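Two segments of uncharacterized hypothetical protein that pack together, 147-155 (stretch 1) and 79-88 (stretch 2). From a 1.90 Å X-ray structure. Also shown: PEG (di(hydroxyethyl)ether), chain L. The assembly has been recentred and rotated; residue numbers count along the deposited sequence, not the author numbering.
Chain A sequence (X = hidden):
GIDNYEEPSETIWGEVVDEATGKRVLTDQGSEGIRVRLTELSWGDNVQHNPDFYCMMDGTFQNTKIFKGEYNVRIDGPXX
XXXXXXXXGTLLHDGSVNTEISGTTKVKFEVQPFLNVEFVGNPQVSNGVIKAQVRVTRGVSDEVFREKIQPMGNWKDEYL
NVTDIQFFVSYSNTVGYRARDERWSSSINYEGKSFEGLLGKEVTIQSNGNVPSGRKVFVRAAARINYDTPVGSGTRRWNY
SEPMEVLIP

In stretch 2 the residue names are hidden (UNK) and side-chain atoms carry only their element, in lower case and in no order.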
ATOM      1  N   GLU A 147      13.382  12.102  -9.364  1.00 44.29           N
ATOM      2  CA  GLU A 147      13.205  13.564  -9.297  1.00 41.54           C
ATOM      3  C   GLU A 147      12.646  14.005  -7.924  1.00 42.19           C
ATOM      4  O   GLU A 147      13.076  15.012  -7.377  1.00 40.06           O
ATOM      5  CB  GLU A 147      12.247  14.044 -10.410  1.00 52.19           C
ATOM      6  CG  GLU A 147      11.660  15.439 -10.169  1.00 60.54           C
ATOM      7  CD  GLU A 147      10.356  15.767 -10.930  1.00 83.40           C
ATOM      8  OE1 GLU A 147       9.545  14.885 -11.283  1.00 66.37           O
ATOM      9  OE2 GLU A 147      10.109  16.968 -11.145  1.00 76.92           O
ATOM     10  N   LYS A 148      11.696  13.259  -7.364  1.00 39.81           N
ATOM     11  CA  LYS A 148      11.072  13.691  -6.121  1.00 40.56           C
ATOM     12  C   LYS A 148      11.858  13.226  -4.867  1.00 40.37           C
ATOM     13  O   LYS A 148      11.843  13.891  -3.843  1.00 38.40           O
ATOM     14  CB  LYS A 148       9.612  13.246  -6.062  1.00 41.32           C
ATOM     15  CG  LYS A 148       8.779  13.925  -7.171  1.00 46.66           C
ATOM     16  CD  LYS A 148       7.293  13.686  -7.029  1.00 42.06           C
ATOM     17  CE  LYS A 148       6.476  14.580  -8.003  1.00 42.99           C
ATOM     18  NZ  LYS A 148       5.014  14.348  -7.821  1.00 44.14           N
ATOM     19  N   ILE A 149      12.539  12.091  -4.955  1.00 38.54           N
ATOM     20  CA  ILE A 149      13.203  11.499  -3.774  1.00 37.09           C
ATOM     21  C   ILE A 149      14.695  11.827  -3.646  1.00 36.17           C
ATOM     22  O   ILE A 149      15.163  12.069  -2.533  1.00 38.25           O
ATOM     23  CB  ILE A 149      12.883   9.979  -3.716  1.00 38.56           C
ATOM     24  CG1 ILE A 149      11.386   9.845  -3.334  1.00 39.92           C
ATOM     25  CG2 ILE A 149      13.749   9.240  -2.683  1.00 35.39           C
ATOM     26  CD1 ILE A 149      10.788   8.491  -3.644  1.00 38.95           C
ATOM     27  N   GLN A 150      15.439  11.825  -4.767  1.00 40.12           N
ATOM     28  CA  GLN A 150      16.883  12.202  -4.732  1.00 43.09           C
ATOM     29  C   GLN A 150      17.153  13.500  -3.953  1.00 43.09           C
ATOM     30  O   GLN A 150      18.085  13.506  -3.138  1.00 42.50           O
ATOM     31  CB  GLN A 150      17.503  12.206  -6.115  1.00 43.46           C
ATOM     32  CG  GLN A 150      19.024  12.393  -6.222  1.00 56.61           C
ATOM     33  CD  GLN A 150      19.556  12.159  -7.649  1.00 65.82           C
ATOM     34  OE1 GLN A 150      18.806  12.289  -8.625  1.00 70.03           O
ATOM     35  NE2 GLN A 150      20.863  11.834  -7.784  1.00 72.77           N
ATOM     36  N   PRO A 151      16.281  14.549  -4.094  1.00 46.43           N
ATOM     37  CA  PRO A 151      16.610  15.811  -3.355  1.00 48.49           C
ATOM     38  C   PRO A 151      16.568  15.694  -1.848  1.00 43.05           C
ATOM     39  O   PRO A 151      17.100  16.541  -1.156  1.00 44.33           O
ATOM     40  CB  PRO A 151      15.551  16.822  -3.863  1.00 47.78           C
ATOM     41  CG  PRO A 151      15.208  16.332  -5.245  1.00 51.47           C
ATOM     42  CD  PRO A 151      15.253  14.799  -5.141  1.00 46.43           C
HETATM   43  N   MSE A 152      16.013  14.611  -1.318  1.00 41.24           N
HETATM   44  CA  MSE A 152      15.979  14.481   0.103  1.00 43.09           C
HETATM   45  C   MSE A 152      17.359  14.105   0.670  1.00 46.38           C
HETATM   46  O   MSE A 152      17.585  14.235   1.884  1.00 45.05           O
HETATM   47  CB  MSE A 152      14.912  13.515   0.558  1.00 40.39           C
HETATM   48  CG  MSE A 152      13.514  14.009   0.382  1.00 44.47           C
HETATM   49 SE   MSE A 152      12.310  12.811   1.266  0.75 37.29          SE
HETATM   50  CE  MSE A 152      11.865  11.809  -0.153  1.00 30.35           C
ATOM     51  N   GLY A 153      18.274  13.648  -0.183  1.00 44.10           N
ATOM     52  CA  GLY A 153      19.600  13.258   0.286  1.00 45.69           C
ATOM     53  C   GLY A 153      19.655  11.754   0.601  1.00 41.30           C
ATOM     54  O   GLY A 153      18.655  11.083   0.658  1.00 39.36           O
ATOM     55  N   ASN A 154      20.854  11.264   0.823  1.00 40.01           N
ATOM     56  CA  ASN A 154      21.098   9.854   1.011  1.00 43.41           C
ATOM     57  C   ASN A 154      20.411   9.019  -0.112  1.00 40.05           C
ATOM     58  O   ASN A 154      19.817   8.000   0.123  1.00 38.64           O
ATOM     59  CB  ASN A 154      20.663   9.448   2.403  1.00 40.93           C
ATOM     60  CG  ASN A 154      21.128   8.046   2.769  1.00 42.43           C
ATOM     61  OD1 ASN A 154      20.388   7.321   3.411  1.00 51.19           O
ATOM     62  ND2 ASN A 154      22.271   7.638   2.284  1.00 41.20           N
ATOM     63  N   TRP A 155      20.457   9.532  -1.332  1.00 39.88           N
ATOM     64  CA  TRP A 155      19.911   8.822  -2.483  1.00 40.14           C
ATOM     65  C   TRP A 155      20.679   7.550  -2.741  1.00 39.43           C
ATOM     66  O   TRP A 155      21.946   7.516  -2.632  1.00 40.36           O
ATOM     67  CB  TRP A 155      19.894   9.726  -3.733  1.00 38.18           C
ATOM     68  CG  TRP A 155      19.511   8.953  -4.958  1.00 40.12           C
ATOM     69  CD1 TRP A 155      20.346   8.529  -5.938  1.00 46.94           C
ATOM     70  CD2 TRP A 155      18.221   8.348  -5.269  1.00 40.84           C
ATOM     71  NE1 TRP A 155      19.687   7.757  -6.857  1.00 48.89           N
ATOM     72  CE2 TRP A 155      18.402   7.630  -6.524  1.00 44.38           C
ATOM     73  CE3 TRP A 155      16.965   8.384  -4.696  1.00 40.18           C
ATOM     74  CZ2 TRP A 155      17.371   6.945  -7.133  1.00 44.03           C
ATOM     75  CZ3 TRP A 155      15.918   7.708  -5.341  1.00 41.97           C
ATOM     76  CH2 TRP A 155      16.120   7.015  -6.528  1.00 41.26           C
ATOM     77  N   UNK A  79       3.634   4.503  -1.803  1.00 34.78           N
ATOM     78  CA  UNK A  79       3.627   5.589  -2.762  1.00 34.38           C
ATOM     79  C   UNK A  79       4.653   6.658  -2.365  1.00 34.09           C
ATOM     80  O   UNK A  79       5.060   6.781  -1.207  1.00 35.14           O
ATOM     81  c   UNK A  79      -0.277   6.074  -0.077  1.00 31.37           C
ATOM     82  c   UNK A  79       1.479   6.550  -1.714  1.00 31.76           C
ATOM     83  c   UNK A  79       1.773   7.719  -1.052  1.00 33.65           C
ATOM     84  c   UNK A  79       1.029   8.090   0.079  1.00 34.13           C
ATOM     85  c   UNK A  79       2.214   6.167  -2.983  1.00 33.07           C
ATOM     86  c   UNK A  79       0.446   5.729  -1.225  1.00 34.86           C
ATOM     87  c   UNK A  79       0.033   7.247   0.565  1.00 34.25           C
ATOM     88  N   UNK A  80       5.043   7.462  -3.354  1.00 35.78           N
ATOM     89  CA  UNK A  80       6.037   8.494  -3.154  1.00 34.72           C
ATOM     90  C   UNK A  80       5.603   9.349  -1.983  1.00 32.16           C
ATOM     91  O   UNK A  80       4.444   9.792  -1.939  1.00 35.45           O
ATOM     92  c   UNK A  80       7.090  10.610  -4.073  1.00 35.86           C
ATOM     93  c   UNK A  80       6.912   8.567  -5.511  1.00 37.17           C
ATOM     94  c   UNK A  80       7.209   9.359  -6.783  1.00 35.29           C
ATOM     95  c   UNK A  80       6.218   9.385  -4.407  1.00 37.03           C
ATOM     96  N   UNK A  81       6.492   9.545  -1.017  1.00 31.17           N
ATOM     97  CA  UNK A  81       6.065  10.419   0.110  1.00 35.76           C
ATOM     98  C   UNK A  81       5.569  11.787  -0.322  1.00 33.25           C
ATOM     99  O   UNK A  81       6.218  12.455  -1.172  1.00 34.22           O
ATOM    100  c   UNK A  81       7.332  10.565   0.933  1.00 38.23           C
ATOM    101  c   UNK A  81       8.121   9.325   0.616  1.00 38.17           C
ATOM    102  c   UNK A  81       7.842   9.012  -0.820  1.00 36.79           C
ATOM    103  N   UNK A  82       4.433  12.193   0.254  1.00 34.85           N
ATOM    104  CA  UNK A  82       3.815  13.476   0.004  1.00 39.07           C
ATOM    105  C   UNK A  82       4.446  14.573   0.842  1.00 39.85           C
ATOM    106  O   UNK A  82       4.391  15.733   0.474  1.00 37.07           O
ATOM    107  c   UNK A  82       1.509  12.394  -0.535  1.00 40.29           C
ATOM    108  c   UNK A  82       2.292  13.383   0.353  1.00 36.63           C
ATOM    109  c   UNK A  82       0.043  12.368  -0.040  1.00 38.58           C
ATOM    110  c   UNK A  82       1.615  12.741  -2.031  1.00 39.13           C
ATOM    111  N   UNK A  83       4.997  14.213   2.004  1.00 35.55           N
ATOM    112  CA  UNK A  83       5.662  15.153   2.858  1.00 37.43           C
ATOM    113  C   UNK A  83       7.138  14.799   2.830  1.00 41.27           C
ATOM    114  O   UNK A  83       7.533  13.749   3.332  1.00 41.03           O
ATOM    115  c   UNK A  83       3.575  15.380   4.244  1.00 37.05           C
ATOM    116  c   UNK A  83       5.776  16.237   5.169  1.00 37.96           C
ATOM    117  c   UNK A  83       5.093  15.152   4.291  1.00 37.27           C
ATOM    118  N   UNK A  84       7.947  15.677   2.251  1.00 36.42           N
ATOM    119  CA  UNK A  84       9.341  15.356   1.968  1.00 32.96           C
ATOM    120  C   UNK A  84      10.290  16.333   2.616  1.00 40.75           C
ATOM    121  O   UNK A  84      10.268  17.529   2.290  1.00 40.31           O
ATOM    122  n   UNK A  84       7.552  16.203  -4.122  1.00 42.08           N
ATOM    123  c   UNK A  84       8.743  14.271  -0.222  1.00 37.38           C
ATOM    124  c   UNK A  84       7.664  15.232  -3.234  1.00 43.79           C
ATOM    125  c   UNK A  84       9.611  15.298   0.471  1.00 36.83           C
ATOM    126  n   UNK A  84       6.631  14.419  -3.040  1.00 38.69           N
ATOM    127  n   UNK A  84       8.797  15.112  -2.553  1.00 37.54           N
ATOM    128  c   UNK A  84       9.132  14.047  -1.631  1.00 37.65           C
ATOM    129  N   UNK A  85      11.120  15.812   3.532  1.00 40.94           N
ATOM    130  CA  UNK A  85      12.219  16.552   4.125  1.00 43.06           C
ATOM    131  C   UNK A  85      13.557  15.883   3.839  1.00 45.72           C
ATOM    132  O   UNK A  85      13.654  14.670   3.587  1.00 42.04           O
ATOM    133  o   UNK A  85      11.463  16.537   8.433  1.00 48.97           O
ATOM    134  c   UNK A  85      11.984  15.541   7.858  1.00 59.01           C
ATOM    135  o   UNK A  85      12.353  14.520   8.471  1.00 52.93           O
ATOM    136  c   UNK A  85      12.032  16.744   5.618  1.00 46.52           C
ATOM    137  c   UNK A  85      12.111  15.435   6.366  1.00 47.17           C
ATOM    138  N   UNK A  86      14.601  16.687   3.879  1.00 38.05           N
ATOM    139  CA  UNK A  86      15.929  16.212   3.524  1.00 38.67           C
ATOM    140  C   UNK A  86      16.594  15.613   4.785  1.00 39.50           C
ATOM    141  O   UNK A  86      16.026  15.678   5.868  1.00 41.01           O
ATOM    142  c   UNK A  86      17.228  18.395   3.708  1.00 41.29           C
ATOM    143  o   UNK A  86      17.214  18.317   4.923  1.00 43.97           O
ATOM    144  c   UNK A  86      16.769  17.254   2.820  1.00 40.89           C
ATOM    145  n   UNK A  86      17.633  19.488   3.082  1.00 40.70           N
ATOM    146  N   UNK A  87      17.814  15.132   4.638  1.00 44.49           N
ATOM    147  CA  UNK A  87      18.484  14.438   5.747  1.00 48.90           C
ATOM    148  C   UNK A  87      18.916  15.391   6.850  1.00 51.01           C
ATOM    149  O   UNK A  87      19.214  14.936   7.945  1.00 48.85           O
ATOM    150  o   UNK A  87      20.579  14.592   4.602  1.00 47.50           O
ATOM    151  c   UNK A  87      19.728  13.674   5.253  1.00 45.87           C
ATOM    152  c   UNK A  87      19.345  12.562   4.264  1.00 53.89           C
ATOM    153  N   UNK A  88      19.001  16.700   6.572  1.00 43.01           N
ATOM    154  CA  UNK A  88      19.239  17.704   7.625  1.00 45.10           C
ATOM    155  C   UNK A  88      17.983  18.064   8.399  1.00 42.74           C
ATOM    156  O   UNK A  88      18.051  18.855   9.328  1.00 49.67           O
ATOM    157  o   UNK A  88      21.982  17.940   6.941  1.00 63.27           O
ATOM    158  o   UNK A  88      21.578  19.489   5.500  1.00 76.00           O
ATOM    159  c   UNK A  88      19.848  18.995   7.040  1.00 52.40           C
ATOM    160  c   UNK A  88      21.233  18.787   6.456  1.00 64.85           C
TER
HETATM  161  C1  PEG L 310       7.963  19.044  -6.226  1.00 79.26           C
HETATM  162  O1  PEG L 310       6.845  18.732  -7.067  1.00 72.12           O
HETATM  163  C2  PEG L 310       9.154  18.234  -6.737  1.00 71.22           C
HETATM  164  O2  PEG L 310      10.015  17.726  -5.691  1.00 71.57           O
HETATM  165  C3  PEG L 310      10.096  18.309  -4.385  1.00 52.36           C
HETATM  166  C4  PEG L 310      11.394  17.769  -3.735  1.00 65.40           C
HETATM  167  O4  PEG L 310      11.220  16.521  -2.983  1.00 47.06           O
HETATM  168  O   HOH W   1       4.270  14.404  -4.667  1.00 44.50           O
HETATM  169  O   HOH W   2       5.469  16.866  -5.968  1.00 54.87           O
HETATM  170  O   HOH W   3      17.835  19.264   0.157  1.00 50.80           O

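Position 79 carries seven side-chain carbons, one leading into a six-membered ring, and stays out of reach of stretch 1: Phe79. Position 80 has four carbons, forked at the first with one arm two carbons long. Its CA-to-CB bond points toward stretch 1, where its short arm meets Lys148 and Ile149. The fork makes it Ile80; CG2 lies 4.2 Å from Lys148 CB and 4.3 Å from Ile149 CD1.

At position 81 three carbons close a ring onto the backbone nitrogen, and a ring carbon reaches the tip of Ile149. The ring closure defines Pro81. Its CD sits 4.1 Å from Ile149 CD1, so the tip of one isoleucine meets both Ile80 and the proline ring.

Position 82, four carbons forked at the second, is Leu82, without contact. Position 83, one carbon bearing two more, is Val83; its CA-to-CB bond points away, as the strand begins.

Position 84 has three carbons, a nitrogen, then a carbon bearing two nitrogens. Its CA-to-CB bond points toward stretch 1, and its third carbon nears Lys148 O: Arg84. CD packs 3.5 Å from Lys148 O, and Lys148 CD covers one guanidinium face, 3.9 Å from Arg84 NH2. Arg84 NH1 donates to Pro81 O at 2.7 Å, and water 1 accepts from both Arg84 NH1 (2.9 Å) and Lys148 NZ (3.2 Å). A PEG, probably from the crystallisation liquor, takes a hydrogen bond from Arg84 NE to its O4 at 2.8 Å and returns one from O4 to Lys148 O, also 2.8 Å.

Position 85 has three carbons, the last bearing two oxygens, and its CA-to-CB bond points away: Glu85. It contributes backbone instead, its O lying 3.3 Å from Met152 SE.

Position 86 has two carbons, the first near Pro151 O, the second with one oxygen and one nitrogen: Asn86. CB lies 4.1 Å from Pro151 O. Water 3 links Asn86 ND2 (2.9 Å) to Pro151 O (3.1 Å), while Asn86 CA makes a CA-H...O contact of 3.1 Å with Met152 O.

Position 87 has one carbon bearing an oxygen and a methyl carbon. Its CA-to-CB bond points toward stretch 1, and the methyl meets Gly153 and Asn154: Thr87. CG2 rests 3.8 Å from Gly153 C and 3.9 Å from Asn154 CB. Position 88, two carbons and a terminal pair of oxygens, is Asp88, clear of the contact.

The contact thus joins three kinds of fit. The Ile149 tip, CD1, packs against Ile80 CG2 and the Pro81 ring; selenomethionine Met152 lays SE 3.8 Å from Arg84 CB; and Met152 O accepts a weak hydrogen bond from Thr87 N at 2.9 Å. Gly153 suits this last site: its backbone angles call for glycine, and a CB would crowd Thr87 OG1.

Stretch 2 79-88: FIPLVRENTD
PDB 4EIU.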